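Local atomic coordinates of The selenomethionine (SeMet)-labeled Cas13d (uncultured Ruminococcus sp, PDB entry 6IV8), a protein that probably acts as an RNA-guided ribonuclease of the type VI-D CRISPR system, using a bound guide RNA to recognise and cut target RNA. Residues A[63-68]-A[132-137]; A[299-304]-A[548-553]; A[817-822]-A[894-899]. The protein carries 2 engineered substitutions. All coordinates share one frame; numbering follows the deposited sequence.

Contact 1 lies at the surface, beside the bound RNA, where the edge of one small antiparallel sheet meets the turn that leaves another. Contact 2 is partly buried and joins two inter-helix loops, whereas contact 3 is wholly buried and sets helix 816-827 against a 3-10 turn. The three share no secondary-structure element and do not touch, the nearest atoms of contacts 2 and 3 being about 13 Å apart. Their chemistry follows their place: small aliphatic groups carry contact 1, with no polar bond between its two segments; the bonds of its turn run within it, to neighbouring loops and to the RNA. Contact 2 gathers aromatic rings and bridges the backbones by water, and contact 3 combines threonine-proline packing with a direct tyrosine-asparagine bond.

Contact 1 of 3, residues A[63-68]-A[132-137]; sequences ILVSEN and SNPTHR. With nucleotides of chain B.
OD1 of Asn-133 is gripped twice by Thr-135, the residue that also sets its methyl against Val-65. The backbone N of Thr-135 donates to it over 3.0 Å at an N-H...O angle of 154°, closing an Asx turn, and OG1 of Thr-135 donates to the same OD1 over 2.7 Å. Both donors come from one face of the Asn-133 amide, the hydroxyl standing 51° above the carbonyl plane. The Asx turn lies within a type I beta turn from Asn-133 to His-136, through which the chain leaves strand 129-132 of a three-stranded antiparallel sheet. ND2 of Asn-133 bonds to the carbonyl of Asn-111, which fixes the amide from its other end.

The tight turn presents Pro-134 and Thr-135 to strand 60-65, an outer strand of the four-stranded antiparallel sheet. In Ile-63 a chi1 of -64° sets CG1 beside the backbone N and leaves the CG2 branch to meet the proline ring. There CG2 of Ile-63 is 3.3 Å from CG of Pro-134, a tight fit, and the two side chains cross at nearly a right angle. Val-65 meets the turn with both methyls: its CG2 reaches CG of Pro-134 at 3.8 Å and its CG1 reaches CG2 of Thr-135 at 4.0 Å. Met-70 of the next strand packs on both Ile-63 and Pro-134.

Beyond the turn lies the RNA, consistent with guide binding by this region. NE2 of His-136 bonds to a phosphate, with the ring edge turned to G6 of chain B, whose O3' is 3.8 Å from NE2 of His-136. Arg-137 folds back, its NH1 donating over 3.2 Å to a lone pair of Pro-134 O, which lies in the guanidinium plane.

Contact 2 of 3, residues A[299-304]-A[548-553]; sequences KRFDLY and AGYKLF
Phe-553 drives its ring edge onto the face of Tyr-304, a T-shaped stack with centroids 4.5 Å apart and planes at 66°. CE2 of Phe-553 sits above the centre of the tyrosine ring, while CZ comes to 3.4 Å from CE1 of Tyr-304. On the opposite face lies CB of Leu-303, so the phenol is held from both sides. Tyr-550 meets it rim to rim, planes at 51°, with CD1 of Tyr-550 3.8 Å from CD2 of Tyr-304. A chi1 of -50° swings the Tyr-304 ring to the side of its own backbone N, where one face takes the Phe-553 edge. CB of Tyr-304 lies against CD2 of Leu-552. This aromatic cluster joins the loop before helix 306-309 to the loop before helix 556-570, and Ile-176 of helix 168-197 packs on both Tyr-304 and Phe-553. With an alanine here in place of Tyr-304, the Phe-553 edge would probably face a gap and Glu-180 would lose the hydroxyl bonded to it. Water also ties the backbones: one molecule donates to Phe-301 O and to Gly-549 O, each at 2.7 Å, and accepts from Tyr-304 N at 3.0 Å.

Contact 3 of 3, residues A[817-822]-A[894-899]; sequences SMTRKY and NSPFGY
Thr-819 overlaps the ring of Pro-896 with its methyl, CG2 coming to 3.5 Å from CG of the proline and lying farther from CD. A chi1 of 54° tucks OG1 between the backbone N and the carbonyl carbon, where it bonds back to Asp-815 O one helical turn earlier; CG2 is left to face the proline. One turn further along the helix, Tyr-822 reaches across with CG anti to its backbone N (chi1 -167°), and its hydroxyl OH donates to OD1 of Asn-894 over 2.8 Å. The bond arrives tilted 29° from the amide's carbonyl plane. OD1 lies at the tyrosine edge, in the ring plane, and also approaches CE2 of Tyr-822 at 3.3 Å. Helix 816-827, by its sequence probably part of the second HEPN domain, is thereby set against the 3-10 turn that begins at Ser-895, just after helix 887-894. ND2 of Asn-894 bonds to Ser-908 OG, so the amide is fixed at both its oxygen and its nitrogen and is unlikely to flip. Phe-897 adds a looser apolar touch, its CE2 4.2 Å from CE2 of Tyr-822. Helix 712-760 packs on the same group: its Tyr-745 meets both Tyr-822 and Asn-894, and its Ala-748 and Ile-749 meet Phe-897.

Contact 1 of 3, residues A[63-68]-A[132-137]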
loop_
_atom_site.group_PDB
_atom_site.type_symbol
_atom_site.label_atom_id
_atom_site.label_comp_id
_atom_site.label_asym_id
_atom_site.label_seq_id
_atom_site.Cartn_x
_atom_site.Cartn_y
_atom_site.Cartn_z
ATOM N N ILE A 63 11.079 -8.011 -44.779
ATOM C CA ILE A 63 10.875 -8.133 -46.239
ATOM C C ILE A 63 12.252 -8.470 -46.801
ATOM O O ILE A 63 13.077 -7.595 -46.879
ATOM C CB ILE A 63 10.292 -6.850 -46.853
ATOM C CG1 ILE A 63 8.896 -6.519 -46.330
ATOM C CG2 ILE A 63 10.334 -6.903 -48.365
ATOM C CD1 ILE A 63 8.590 -5.060 -46.340
ATOM N N LEU A 64 12.463 -9.725 -47.141
ATOM C CA LEU A 64 13.729 -10.177 -47.740
ATOM C C LEU A 64 13.692 -9.829 -49.229
ATOM O O LEU A 64 12.683 -10.038 -49.852
ATOM C CB LEU A 64 13.867 -11.667 -47.451
ATOM C CG LEU A 64 13.677 -12.018 -45.980
ATOM C CD1 LEU A 64 13.654 -13.501 -45.756
ATOM C CD2 LEU A 64 14.744 -11.374 -45.141
ATOM N N VAL A 65 14.774 -9.298 -49.766
ATOM C CA VAL A 65 14.778 -8.870 -51.184
ATOM C C VAL A 65 15.805 -9.656 -51.992
ATOM O O VAL A 65 16.944 -9.681 -51.622
ATOM C CB VAL A 65 15.040 -7.361 -51.297
ATOM C CG1 VAL A 65 15.237 -6.925 -52.722
ATOM C CG2 VAL A 65 13.960 -6.545 -50.642
ATOM N N SER A 66 15.338 -10.288 -53.058
ATOM C CA SER A 66 16.162 -11.024 -54.047
ATOM C C SER A 66 16.209 -10.213 -55.338
ATOM O O SER A 66 15.700 -9.095 -55.368
ATOM C CB SER A 66 15.631 -12.365 -54.315
ATOM O OG SER A 66 16.517 -13.339 -53.814
ATOM N N GLU A 67 16.829 -10.752 -56.375
ATOM C CA GLU A 67 16.913 -9.923 -57.596
ATOM C C GLU A 67 15.522 -9.652 -58.157
ATOM O O GLU A 67 15.227 -8.511 -58.452
ATOM C CB GLU A 67 17.721 -10.658 -58.661
ATOM C CG GLU A 67 17.823 -12.152 -58.416
ATOM C CD GLU A 67 18.879 -12.817 -59.284
ATOM O OE1 GLU A 67 19.538 -12.094 -60.061
ATOM O OE2 GLU A 67 19.035 -14.047 -59.188
ATOM N N ASN A 68 14.693 -10.674 -58.275
ATOM C CA ASN A 68 13.372 -10.415 -58.888
ATOM C C ASN A 68 12.226 -10.643 -57.899
ATOM O O ASN A 68 11.114 -10.401 -58.283
ATOM C CB ASN A 68 13.188 -11.283 -60.132
ATOM C CG ASN A 68 14.398 -11.292 -61.043
ATOM O OD1 ASN A 68 14.695 -10.306 -61.699
ATOM N ND2 ASN A 68 15.109 -12.400 -61.084
ATOM N N SER A 132 6.717 1.021 -46.765
ATOM C CA SER A 132 7.440 1.299 -48.026
ATOM C C SER A 132 7.855 0.002 -48.699
ATOM O O SER A 132 8.254 -0.901 -48.000
ATOM C CB SER A 132 8.693 2.081 -47.798
ATOM O OG SER A 132 8.472 3.232 -47.039
ATOM N N ASN A 133 7.766 -0.037 -50.021
ATOM C CA ASN A 133 8.336 -1.172 -50.770
ATOM C C ASN A 133 9.843 -0.932 -50.648
ATOM O O ASN A 133 10.281 0.118 -51.055
ATOM C CB ASN A 133 7.830 -1.175 -52.209
ATOM C CG ASN A 133 8.408 -2.264 -53.079
ATOM O OD1 ASN A 133 9.495 -2.753 -52.849
ATOM N ND2 ASN A 133 7.679 -2.648 -54.099
ATOM N N PRO A 134 10.635 -1.871 -50.083
ATOM C CA PRO A 134 12.062 -1.691 -49.856
ATOM C C PRO A 134 12.892 -1.506 -51.132
ATOM O O PRO A 134 13.919 -0.938 -51.063
ATOM C CB PRO A 134 12.466 -2.920 -49.039
ATOM C CG PRO A 134 11.478 -3.952 -49.446
ATOM C CD PRO A 134 10.203 -3.176 -49.642
ATOM N N THR A 135 12.380 -1.974 -52.262
ATOM C CA THR A 135 13.068 -1.835 -53.566
ATOM C C THR A 135 12.975 -0.402 -54.097
ATOM O O THR A 135 13.647 -0.133 -55.042
ATOM C CB THR A 135 12.574 -2.865 -54.583
ATOM O OG1 THR A 135 11.247 -2.519 -54.929
ATOM C CG2 THR A 135 12.594 -4.281 -54.064
ATOM N N HIS A 136 12.157 0.464 -53.500
ATOM C CA HIS A 136 11.968 1.848 -54.008
ATOM C C HIS A 136 12.921 2.831 -53.333
ATOM O O HIS A 136 12.580 3.341 -52.283
ATOM C CB HIS A 136 10.514 2.277 -53.819
ATOM C CG HIS A 136 10.215 3.673 -54.230
ATOM N ND1 HIS A 136 10.165 4.059 -55.538
ATOM C CD2 HIS A 136 9.911 4.764 -53.511
ATOM C CE1 HIS A 136 9.856 5.323 -55.602
ATOM N NE2 HIS A 136 9.713 5.776 -54.382
ATOM N N ARG A 137 14.060 3.117 -53.961
ATOM C CA ARG A 137 15.030 4.082 -53.380
ATOM C C ARG A 137 15.517 5.058 -54.457
ATOM O O ARG A 137 15.802 4.613 -55.568
ATOM C CB ARG A 137 16.187 3.365 -52.686
ATOM C CG ARG A 137 15.773 2.393 -51.594
ATOM C CD ARG A 137 16.923 1.581 -51.035
ATOM N NE ARG A 137 17.832 1.214 -52.097
ATOM C CZ ARG A 137 17.758 0.092 -52.779
ATOM N NH1 ARG A 137 16.715 -0.692 -52.637
ATOM N NH2 ARG A 137 18.730 -0.251 -53.593
ATOM P P G B 6 14.317 8.100 -50.402
ATOM O OP1 G B 6 14.501 7.877 -51.857
ATOM O OP2 G B 6 14.571 9.408 -49.711
ATOM O "O5'" G B 6 12.775 7.830 -50.047
ATOM C "C5'" G B 6 12.154 6.573 -50.379
ATOM C "C4'" G B 6 10.782 6.442 -49.746
ATOM O "O4'" G B 6 10.888 6.260 -48.305
ATOM C "C3'" G B 6 9.859 7.646 -49.879
ATOM O "O3'" G B 6 9.235 7.630 -51.143
ATOM C "C2'" G B 6 8.850 7.363 -48.787
ATOM O "O2'" G B 6 8.007 6.287 -49.198
ATOM C "C1'" G B 6 9.796 6.906 -47.674
ATOM N N9 G B 6 10.321 7.981 -46.857
ATOM C C8 G B 6 11.592 8.499 -46.890
ATOM N N7 G B 6 11.782 9.439 -46.005
ATOM C C5 G B 6 10.587 9.497 -45.305
ATOM C C6 G B 6 10.202 10.315 -44.231
ATOM O O6 G B 6 10.883 11.133 -43.600
ATOM N N1 G B 6 8.889 10.071 -43.847
ATOM C C2 G B 6 8.049 9.170 -44.438
ATOM N N2 G B 6 6.819 9.079 -43.911
ATOM N N3 G B 6 8.406 8.373 -45.425
ATOM C C4 G B 6 9.666 8.624 -45.839
#

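Contact 2 of 3, residues A[299-304]-A[548-553]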
loop_
_atom_site.group_PDB
_atom_site.type_symbol
_atom_site.label_atom_id
_atom_site.label_comp_id
_atom_site.label_asym_id
_atom_site.label_seq_id
_atom_site.Cartn_x
_atom_site.Cartn_y
_atom_site.Cartn_z
ATOM N N LYS A 299 45.508 -10.327 -38.821
ATOM C CA LYS A 299 44.690 -11.000 -37.785
ATOM C C LYS A 299 44.400 -12.445 -38.200
ATOM O O LYS A 299 44.523 -12.753 -39.365
ATOM C CB LYS A 299 43.428 -10.195 -37.497
ATOM C CG LYS A 299 42.326 -10.308 -38.529
ATOM C CD LYS A 299 41.007 -10.577 -37.897
ATOM C CE LYS A 299 39.817 -10.353 -38.799
ATOM N NZ LYS A 299 38.551 -10.636 -38.092
ATOM N N ARG A 300 44.079 -13.289 -37.237
ATOM C CA ARG A 300 43.762 -14.707 -37.504
ATOM C C ARG A 300 42.318 -14.829 -37.990
ATOM O O ARG A 300 41.494 -14.078 -37.527
ATOM C CB ARG A 300 44.023 -15.532 -36.250
ATOM C CG ARG A 300 45.480 -15.541 -35.819
ATOM C CD ARG A 300 45.862 -16.733 -34.968
ATOM N NE ARG A 300 45.590 -18.004 -35.603
ATOM C CZ ARG A 300 46.474 -18.732 -36.271
ATOM N NH1 ARG A 300 47.699 -18.280 -36.461
ATOM N NH2 ARG A 300 46.145 -19.924 -36.719
ATOM N N PHE A 301 42.061 -15.779 -38.882
ATOM C CA PHE A 301 40.714 -16.032 -39.444
ATOM C C PHE A 301 40.116 -17.332 -38.904
ATOM O O PHE A 301 39.091 -17.730 -39.387
ATOM C CB PHE A 301 40.794 -16.049 -40.969
ATOM C CG PHE A 301 40.931 -14.670 -41.542
ATOM C CD1 PHE A 301 42.170 -14.085 -41.670
ATOM C CD2 PHE A 301 39.813 -13.932 -41.869
ATOM C CE1 PHE A 301 42.288 -12.798 -42.162
ATOM C CE2 PHE A 301 39.933 -12.645 -42.358
ATOM C CZ PHE A 301 41.172 -12.078 -42.499
ATOM N N ASP A 302 40.734 -17.931 -37.903
ATOM C CA ASP A 302 40.281 -19.246 -37.394
ATOM C C ASP A 302 39.501 -19.127 -36.081
ATOM O O ASP A 302 39.470 -20.084 -35.374
ATOM C CB ASP A 302 41.435 -20.240 -37.345
ATOM C CG ASP A 302 42.626 -19.760 -36.548
ATOM O OD1 ASP A 302 42.623 -18.619 -36.125
ATOM O OD2 ASP A 302 43.506 -20.547 -36.333
ATOM N N LEU A 303 38.832 -18.008 -35.833
ATOM C CA LEU A 303 38.119 -17.828 -34.545
ATOM C C LEU A 303 37.082 -18.946 -34.341
ATOM O O LEU A 303 36.998 -19.447 -33.263
ATOM C CB LEU A 303 37.397 -16.481 -34.584
ATOM C CG LEU A 303 37.073 -15.800 -33.260
ATOM C CD1 LEU A 303 35.843 -14.914 -33.368
ATOM C CD2 LEU A 303 36.961 -16.762 -32.105
ATOM N N TYR A 304 36.328 -19.281 -35.378
ATOM C CA TYR A 304 35.246 -20.290 -35.305
ATOM C C TYR A 304 35.749 -21.717 -35.544
ATOM O O TYR A 304 35.029 -22.630 -35.236
ATOM C CB TYR A 304 34.105 -19.878 -36.235
ATOM C CG TYR A 304 33.682 -18.450 -36.026
ATOM C CD1 TYR A 304 33.030 -18.076 -34.867
ATOM C CD2 TYR A 304 33.992 -17.458 -36.934
ATOM C CE1 TYR A 304 32.649 -16.773 -34.643
ATOM C CE2 TYR A 304 33.615 -16.150 -36.726
ATOM C CZ TYR A 304 32.950 -15.806 -35.569
ATOM O OH TYR A 304 32.580 -14.540 -35.324
ATOM N N ALA A 548 34.930 -22.228 -45.365
ATOM C CA ALA A 548 35.491 -23.235 -44.438
ATOM C C ALA A 548 35.627 -22.712 -43.013
ATOM O O ALA A 548 35.241 -23.408 -42.124
ATOM C CB ALA A 548 36.829 -23.675 -44.965
ATOM N N GLY A 549 36.091 -21.493 -42.828
ATOM C CA GLY A 549 36.257 -20.959 -41.471
ATOM C C GLY A 549 34.948 -20.686 -40.755
ATOM O O GLY A 549 35.013 -20.423 -39.592
ATOM N N TYR A 550 33.830 -20.675 -41.475
ATOM C CA TYR A 550 32.515 -20.300 -40.913
ATOM C C TYR A 550 31.517 -21.443 -40.913
ATOM O O TYR A 550 30.380 -21.189 -40.591
ATOM C CB TYR A 550 31.985 -19.052 -41.595
ATOM C CG TYR A 550 33.034 -17.993 -41.668
ATOM C CD1 TYR A 550 33.269 -17.148 -40.607
ATOM C CD2 TYR A 550 33.842 -17.894 -42.775
ATOM C CE1 TYR A 550 34.263 -16.194 -40.663
ATOM C CE2 TYR A 550 34.845 -16.955 -42.845
ATOM C CZ TYR A 550 35.061 -16.108 -41.786
ATOM O OH TYR A 550 36.050 -15.188 -41.889
ATOM N N LYS A 551 31.988 -22.672 -41.094
ATOM C CA LYS A 551 31.118 -23.871 -41.135
ATOM C C LYS A 551 30.440 -24.078 -39.779
ATOM O O LYS A 551 29.380 -24.630 -39.749
ATOM C CB LYS A 551 31.830 -25.078 -41.735
ATOM C CG LYS A 551 32.187 -24.910 -43.202
ATOM C CD LYS A 551 31.636 -25.968 -44.129
ATOM C CE LYS A 551 32.105 -25.795 -45.559
ATOM N NZ LYS A 551 31.100 -26.282 -46.534
ATOM N N LEU A 552 30.992 -23.479 -38.726
ATOM C CA LEU A 552 30.434 -23.556 -37.352
ATOM C C LEU A 552 29.012 -22.987 -37.344
ATOM O O LEU A 552 28.186 -23.539 -36.684
ATOM C CB LEU A 552 31.302 -22.775 -36.368
ATOM C CG LEU A 552 30.670 -22.594 -34.996
ATOM C CD1 LEU A 552 30.715 -23.885 -34.205
ATOM C CD2 LEU A 552 31.328 -21.468 -34.224
ATOM N N PHE A 553 28.768 -21.961 -38.155
ATOM C CA PHE A 553 27.477 -21.240 -38.251
ATOM C C PHE A 553 26.370 -22.132 -38.797
ATOM O O PHE A 553 25.253 -21.905 -38.484
ATOM C CB PHE A 553 27.614 -19.852 -38.869
ATOM C CG PHE A 553 28.378 -18.893 -37.996
ATOM C CD1 PHE A 553 27.808 -18.362 -36.855
ATOM C CD2 PHE A 553 29.681 -18.548 -38.290
ATOM C CE1 PHE A 553 28.506 -17.482 -36.053
ATOM C CE2 PHE A 553 30.386 -17.687 -37.470
ATOM C CZ PHE A 553 29.795 -17.151 -36.362
HETATM O O HOH W 1 37.065 -19.134 -38.331
HETATM O O HOH W 2 33.831 -22.853 -38.447
#

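Contact 3 of 3, residues A[817-822]-A[894-899]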
loop_
_atom_site.group_PDB
_atom_site.type_symbol
_atom_site.label_atom_id
_atom_site.label_comp_id
_atom_site.label_asym_id
_atom_site.label_seq_id
_atom_site.Cartn_x
_atom_site.Cartn_y
_atom_site.Cartn_z
ATOM N N SER A 817 49.978 10.986 -33.445
ATOM C CA SER A 817 50.474 10.657 -32.092
ATOM C C SER A 817 49.360 10.576 -31.037
ATOM O O SER A 817 49.379 9.646 -30.267
ATOM C CB SER A 817 51.549 11.637 -31.714
ATOM O OG SER A 817 51.845 11.559 -30.346
HETATM N N MSE A 818 48.472 11.559 -30.990
HETATM C CA MSE A 818 47.406 11.540 -30.039
HETATM C C MSE A 818 46.396 10.419 -30.215
HETATM O O MSE A 818 45.968 9.912 -29.230
HETATM C CB MSE A 818 46.761 12.889 -29.822
HETATM C CG MSE A 818 45.771 13.289 -30.886
HETATM SE SE MSE A 818 44.830 14.929 -30.506
HETATM C CE MSE A 818 46.341 15.997 -31.072
ATOM N N THR A 819 46.009 10.140 -31.453
ATOM C CA THR A 819 45.063 9.047 -31.779
ATOM C C THR A 819 45.670 7.698 -31.389
ATOM O O THR A 819 44.942 6.895 -30.875
ATOM C CB THR A 819 44.486 9.145 -33.194
ATOM O OG1 THR A 819 45.514 9.225 -34.167
ATOM C CG2 THR A 819 43.492 10.269 -33.344
ATOM N N ARG A 820 46.964 7.506 -31.626
ATOM C CA ARG A 820 47.650 6.252 -31.247
ATOM C C ARG A 820 47.650 6.102 -29.724
ATOM O O ARG A 820 47.422 5.016 -29.251
ATOM C CB ARG A 820 49.073 6.204 -31.787
ATOM C CG ARG A 820 49.782 4.899 -31.475
ATOM C CD ARG A 820 50.845 4.546 -32.483
ATOM N NE ARG A 820 51.874 5.557 -32.510
ATOM C CZ ARG A 820 51.966 6.525 -33.404
ATOM N NH1 ARG A 820 51.522 6.353 -34.630
ATOM N NH2 ARG A 820 52.523 7.667 -33.068
ATOM N N LYS A 821 47.910 7.188 -29.012
ATOM C CA LYS A 821 47.876 7.177 -27.533
ATOM C C LYS A 821 46.442 6.866 -27.071
ATOM O O LYS A 821 46.297 6.159 -26.119
ATOM C CB LYS A 821 48.363 8.515 -26.987
ATOM C CG LYS A 821 48.902 8.490 -25.574
ATOM C CD LYS A 821 49.740 9.718 -25.272
ATOM C CE LYS A 821 49.991 10.009 -23.809
ATOM N NZ LYS A 821 50.245 8.793 -23.013
ATOM N N TYR A 822 45.445 7.432 -27.737
ATOM C CA TYR A 822 44.021 7.178 -27.418
ATOM C C TYR A 822 43.712 5.693 -27.631
ATOM O O TYR A 822 43.165 5.095 -26.769
ATOM C CB TYR A 822 43.142 7.962 -28.381
ATOM C CG TYR A 822 41.675 8.093 -28.068
ATOM C CD1 TYR A 822 41.213 8.245 -26.772
ATOM C CD2 TYR A 822 40.747 8.139 -29.089
ATOM C CE1 TYR A 822 39.874 8.405 -26.505
ATOM C CE2 TYR A 822 39.404 8.312 -28.840
ATOM C CZ TYR A 822 38.969 8.453 -27.539
ATOM O OH TYR A 822 37.662 8.622 -27.276
ATOM N N ASN A 894 38.268 11.087 -31.455
ATOM C CA ASN A 894 37.285 10.170 -32.084
ATOM C C ASN A 894 37.276 10.302 -33.603
ATOM O O ASN A 894 36.668 9.511 -34.238
ATOM C CB ASN A 894 35.867 10.399 -31.594
ATOM C CG ASN A 894 35.611 9.865 -30.207
ATOM O OD1 ASN A 894 36.345 9.049 -29.702
ATOM N ND2 ASN A 894 34.540 10.316 -29.609
ATOM N N SER A 895 38.099 11.188 -34.150
ATOM C CA SER A 895 38.145 11.470 -35.609
ATOM C C SER A 895 38.453 10.209 -36.422
ATOM O O SER A 895 37.920 10.083 -37.461
ATOM C CB SER A 895 39.029 12.626 -35.951
ATOM O OG SER A 895 40.379 12.285 -35.872
ATOM N N PRO A 896 39.224 9.227 -35.927
ATOM C CA PRO A 896 39.456 7.978 -36.642
ATOM C C PRO A 896 38.166 7.173 -36.876
ATOM O O PRO A 896 38.162 6.394 -37.737
ATOM C CB PRO A 896 40.423 7.199 -35.747
ATOM C CG PRO A 896 41.068 8.264 -34.920
ATOM C CD PRO A 896 39.969 9.267 -34.694
ATOM N N PHE A 897 37.126 7.415 -36.085
ATOM C CA PHE A 897 35.824 6.700 -36.175
ATOM C C PHE A 897 34.797 7.483 -37.003
ATOM O O PHE A 897 33.684 7.036 -37.128
ATOM C CB PHE A 897 35.252 6.463 -34.778
ATOM C CG PHE A 897 36.232 5.971 -33.751
ATOM C CD1 PHE A 897 37.084 4.919 -34.023
ATOM C CD2 PHE A 897 36.273 6.542 -32.498
ATOM C CE1 PHE A 897 37.976 4.468 -33.067
ATOM C CE2 PHE A 897 37.159 6.084 -31.546
ATOM C CZ PHE A 897 38.021 5.066 -31.838
ATOM N N GLY A 898 35.223 8.598 -37.581
ATOM C CA GLY A 898 34.384 9.533 -38.345
ATOM C C GLY A 898 33.706 8.892 -39.535
ATOM O O GLY A 898 32.596 9.246 -39.808
ATOM N N TYR A 899 34.316 7.868 -40.118
ATOM C CA TYR A 899 33.789 7.152 -41.304
ATOM C C TYR A 899 32.427 6.539 -40.967
ATOM O O TYR A 899 31.682 6.315 -41.871
ATOM C CB TYR A 899 34.799 6.132 -41.826
ATOM C CG TYR A 899 34.920 4.912 -40.960
ATOM C CD1 TYR A 899 35.728 4.907 -39.844
ATOM C CD2 TYR A 899 34.173 3.790 -41.216
ATOM C CE1 TYR A 899 35.830 3.803 -39.030
ATOM C CE2 TYR A 899 34.274 2.663 -40.427
ATOM C CZ TYR A 899 35.095 2.676 -39.322
ATOM O OH TYR A 899 35.166 1.600 -38.528
#